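Local coordinates for actin-related protein 8 (Homo sapiens, PDB 4FO0) that binds ATP, shows low basal ATPase activity, cannot polymerize, and is a proposed core component of the INO80 chromatin-remodelling complex, at residues A172-I177 against V214-N219; N219-L222 against G226-G229. All coordinates share one frame; numbering follows the deposited sequence.

Contact 1: A172-I177 against V214-N219; sequences AVLADI and VKELVN
Leu-174 reaches across to Glu-216 and Leu-217, setting CD1 against Glu-216 and CD2 mainly against Leu-217, and is a good example of one leucine bridging widely spaced helices. The local axes stay 10.9 Å apart and cross at -42°, so the side chains have to span the gap. With its CG anti to the carbonyl carbon (chi1 -77°), Leu-174 extends toward the other helix. Its CD2 packs 3.9 Å from Leu-217 CD2, while its CD1 lies 3.7 Å from Glu-216 CB. Glu-216 runs nearly at right angles to it, and a bend at chi2 (-73°) brings its carboxylate back alongside the same methyl.

This is the close-packed part, though all three residues are partly exposed; no hydrogen bond or salt bridge links 172-177 to 214-219. The buried Ile-177 forms the looser end, its CG2 4.3 Å from Leu-217 CD2. Cutting Leu-174 back to an alanine would probably open a gap between the helices, leaving Leu-217 CD2 only the looser touch of Ile-177 from this segment and the Glu-216 stem without its apolar mate. Behind the contact, Ile-177 also meets His-42 of strand 38-47, while Val-218 packs on strand 229-234 and on Trp-577 of helix 574-580.

Contact 2: N219-L222 against G226-G229; sequences NMIL and GFSG
Ile-221 and Leu-222 meet Gly-226 and Phe-227 where Gly-226 follows the end of helix 211-225 and the chain turns back toward strand 229-234. The turn belongs to a beta-alpha-beta crossover, since strands 200-205 and 229-234 pair in parallel on either side of the helix in sequence.

Ile-221 supplies the polar part of the contact. Its carbonyl oxygen takes two backbone donors, a weak bond from Gly-226 N (131° at the hydrogen) and a straighter one from Phe-227 N, at 3.3 Å from Ile-221 O and 149°. The second donor is tilted 22° from the carbonyl plane. The helix has a wider pi-type turn at 220-222, the stretch that holds this acceptor. Gly-226 has positive phi, where a CB would jam against the preceding carbonyl oxygen. The same Ile-221 O lies in plane at the edge of the Phe-227 ring. Because Ile-221 CG2 stands anti to its own nitrogen, it reaches that ring too, approaching obliquely near CD2 and CG. Outside the pair, the ring packs on Cys-201 of strand 200-205.

Leu-222 follows. Its carbonyl oxygen receives a CA-H contact from Gly-226. Although its CB points away, its CD2 branch comes back to the start of the strand: Leu-222 CD2 lies 3.6 Å from Phe-227 O and 3.8 Å from Gly-229 CA.

In the fold
Contacts 1 and 2 follow one another along helix 211-225 and share Asn-219, whose OD1 is hydrogen-bonded to Trp-577 NE1; their centres are 11 Å apart. Met-220 joins them directly: its CE packs 3.8 Å from Ile-177 CG2, and its SD lies 3.9 Å from Leu-174 O. Helix 211-225 thus meets helix 170-187 on one flank and its own following turn at the C-terminal end. Contact 1 is the nearer to the nucleotide, with the side chain of Ile-177 about 11 Å from the bound ATP and that of Leu-217 about 13 Å from the magnesium ion, whereas contact 2 lies away from the annotated ATP-binding residues.

Contact 1: A172-I177 against V214-N219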
# COMPACT_ATOMS: atom_id res chain seq x y z
N ALA A 172 7.74 16.36 -14.20
CA ALA A 172 7.32 15.20 -14.96
C ALA A 172 6.37 14.38 -14.12
O ALA A 172 5.39 13.85 -14.63
CB ALA A 172 8.51 14.37 -15.36
N VAL A 173 6.67 14.26 -12.83
CA VAL A 173 5.85 13.47 -11.93
C VAL A 173 4.45 14.06 -11.86
O VAL A 173 3.45 13.35 -11.91
CB VAL A 173 6.42 13.42 -10.49
CG1 VAL A 173 5.37 12.89 -9.53
CG2 VAL A 173 7.67 12.57 -10.44
N LEU A 174 4.38 15.39 -11.75
CA LEU A 174 3.11 16.07 -11.64
C LEU A 174 2.30 15.93 -12.92
O LEU A 174 1.08 15.79 -12.88
CB LEU A 174 3.32 17.54 -11.27
CG LEU A 174 3.66 17.75 -9.80
CD1 LEU A 174 4.15 19.15 -9.57
CD2 LEU A 174 2.43 17.51 -8.97
N ALA A 175 2.97 15.95 -14.06
CA ALA A 175 2.26 15.82 -15.32
C ALA A 175 1.69 14.41 -15.45
O ALA A 175 0.58 14.22 -15.97
CB ALA A 175 3.17 16.14 -16.47
N ASP A 176 2.45 13.44 -14.96
CA ASP A 176 2.02 12.05 -14.96
C ASP A 176 0.84 11.83 -14.02
O ASP A 176 -0.11 11.13 -14.36
CB ASP A 176 3.18 11.12 -14.60
CG ASP A 176 4.26 11.07 -15.70
OD1 ASP A 176 4.01 11.60 -16.80
OD2 ASP A 176 5.36 10.49 -15.46
N ILE A 177 0.89 12.44 -12.84
CA ILE A 177 -0.23 12.39 -11.91
C ILE A 177 -1.47 12.93 -12.59
O ILE A 177 -2.52 12.29 -12.57
CB ILE A 177 0.01 13.21 -10.65
CG1 ILE A 177 1.21 12.65 -9.89
CG2 ILE A 177 -1.24 13.20 -9.74
CD1 ILE A 177 1.08 11.20 -9.67
N VAL A 214 2.58 18.50 -1.52
CA VAL A 214 1.16 18.71 -1.29
C VAL A 214 0.74 20.03 -1.94
O VAL A 214 -0.24 20.07 -2.70
CB VAL A 214 0.88 18.73 0.20
CG1 VAL A 214 -0.59 19.03 0.47
CG2 VAL A 214 1.28 17.42 0.79
N LYS A 215 1.49 21.09 -1.66
CA LYS A 215 1.26 22.38 -2.29
C LYS A 215 1.07 22.21 -3.80
O LYS A 215 0.06 22.64 -4.36
CB LYS A 215 2.44 23.31 -2.02
CG LYS A 215 2.30 24.72 -2.56
CD LYS A 215 3.63 25.47 -2.56
CE LYS A 215 4.51 25.09 -3.75
NZ LYS A 215 5.89 25.63 -3.65
N GLU A 216 2.03 21.56 -4.44
CA GLU A 216 1.99 21.31 -5.88
C GLU A 216 0.75 20.57 -6.35
O GLU A 216 0.23 20.83 -7.43
CB GLU A 216 3.22 20.51 -6.29
CG GLU A 216 4.53 21.26 -6.20
CD GLU A 216 4.67 22.30 -7.29
OE1 GLU A 216 3.81 22.33 -8.20
OE2 GLU A 216 5.63 23.10 -7.23
N LEU A 217 0.30 19.61 -5.54
CA LEU A 217 -0.82 18.77 -5.91
C LEU A 217 -2.10 19.58 -5.85
O LEU A 217 -2.91 19.57 -6.78
CB LEU A 217 -0.93 17.58 -4.94
CG LEU A 217 0.11 16.49 -5.17
CD1 LEU A 217 0.08 15.47 -4.03
CD2 LEU A 217 -0.10 15.81 -6.52
N VAL A 218 -2.26 20.28 -4.74
CA VAL A 218 -3.34 21.23 -4.59
C VAL A 218 -3.35 22.18 -5.77
O VAL A 218 -4.40 22.45 -6.36
CB VAL A 218 -3.17 22.04 -3.31
CG1 VAL A 218 -4.18 23.18 -3.29
CG2 VAL A 218 -3.31 21.14 -2.09
N ASN A 219 -2.19 22.70 -6.14
CA ASN A 219 -2.14 23.60 -7.27
C ASN A 219 -2.63 22.89 -8.52
O ASN A 219 -3.37 23.45 -9.33
CB ASN A 219 -0.75 24.19 -7.47
CG ASN A 219 -0.70 25.17 -8.62
OD1 ASN A 219 -1.17 26.30 -8.52
ND2 ASN A 219 -0.16 24.72 -9.74

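Contact 2: N219-L222 against G226-G229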
# COMPACT_ATOMS: atom_id res chain seq x y z
N ASN A 219 -2.19 22.70 -6.14
CA ASN A 219 -2.14 23.60 -7.27
C ASN A 219 -2.63 22.89 -8.52
O ASN A 219 -3.37 23.45 -9.33
CB ASN A 219 -0.75 24.19 -7.47
CG ASN A 219 -0.70 25.17 -8.62
OD1 ASN A 219 -1.17 26.30 -8.52
ND2 ASN A 219 -0.16 24.72 -9.74
N MET A 220 -2.24 21.64 -8.65
CA MET A 220 -2.63 20.86 -9.80
C MET A 220 -4.15 20.67 -9.82
O MET A 220 -4.80 20.93 -10.83
CB MET A 220 -1.90 19.51 -9.82
CG MET A 220 -2.28 18.68 -11.02
SD MET A 220 -2.03 16.92 -10.82
CE MET A 220 -2.83 16.59 -9.25
N ILE A 221 -4.71 20.23 -8.70
CA ILE A 221 -6.16 20.03 -8.60
C ILE A 221 -6.97 21.27 -8.98
O ILE A 221 -7.89 21.21 -9.80
CB ILE A 221 -6.59 19.66 -7.17
CG1 ILE A 221 -5.93 18.36 -6.73
CG2 ILE A 221 -8.08 19.53 -7.11
CD1 ILE A 221 -6.23 17.24 -7.67
N LEU A 222 -6.63 22.39 -8.36
CA LEU A 222 -7.38 23.62 -8.54
C LEU A 222 -7.10 24.32 -9.87
O LEU A 222 -8.02 24.63 -10.63
CB LEU A 222 -7.12 24.57 -7.36
CG LEU A 222 -7.66 24.06 -6.03
CD1 LEU A 222 -7.37 25.05 -4.93
CD2 LEU A 222 -9.15 23.79 -6.12
N GLY A 226 -9.00 21.92 -12.72
CA GLY A 226 -10.19 22.75 -12.78
C GLY A 226 -11.28 22.53 -11.76
O GLY A 226 -12.41 22.99 -11.95
N PHE A 227 -10.96 21.82 -10.68
CA PHE A 227 -11.87 21.72 -9.56
C PHE A 227 -12.05 23.11 -8.98
O PHE A 227 -11.15 23.93 -9.06
CB PHE A 227 -11.28 20.84 -8.48
CG PHE A 227 -11.36 19.39 -8.79
CD1 PHE A 227 -12.43 18.64 -8.32
CD2 PHE A 227 -10.38 18.77 -9.53
CE1 PHE A 227 -12.52 17.29 -8.59
CE2 PHE A 227 -10.46 17.42 -9.81
CZ PHE A 227 -11.54 16.68 -9.33
N SER A 228 -13.20 23.37 -8.37
CA SER A 228 -13.48 24.71 -7.88
C SER A 228 -13.02 24.85 -6.45
O SER A 228 -12.71 25.96 -5.99
CB SER A 228 -14.97 25.03 -7.99
OG SER A 228 -15.71 24.19 -7.14
N GLY A 229 -12.98 23.73 -5.74
CA GLY A 229 -12.48 23.74 -4.38
C GLY A 229 -11.93 22.40 -3.98
O GLY A 229 -12.15 21.41 -4.66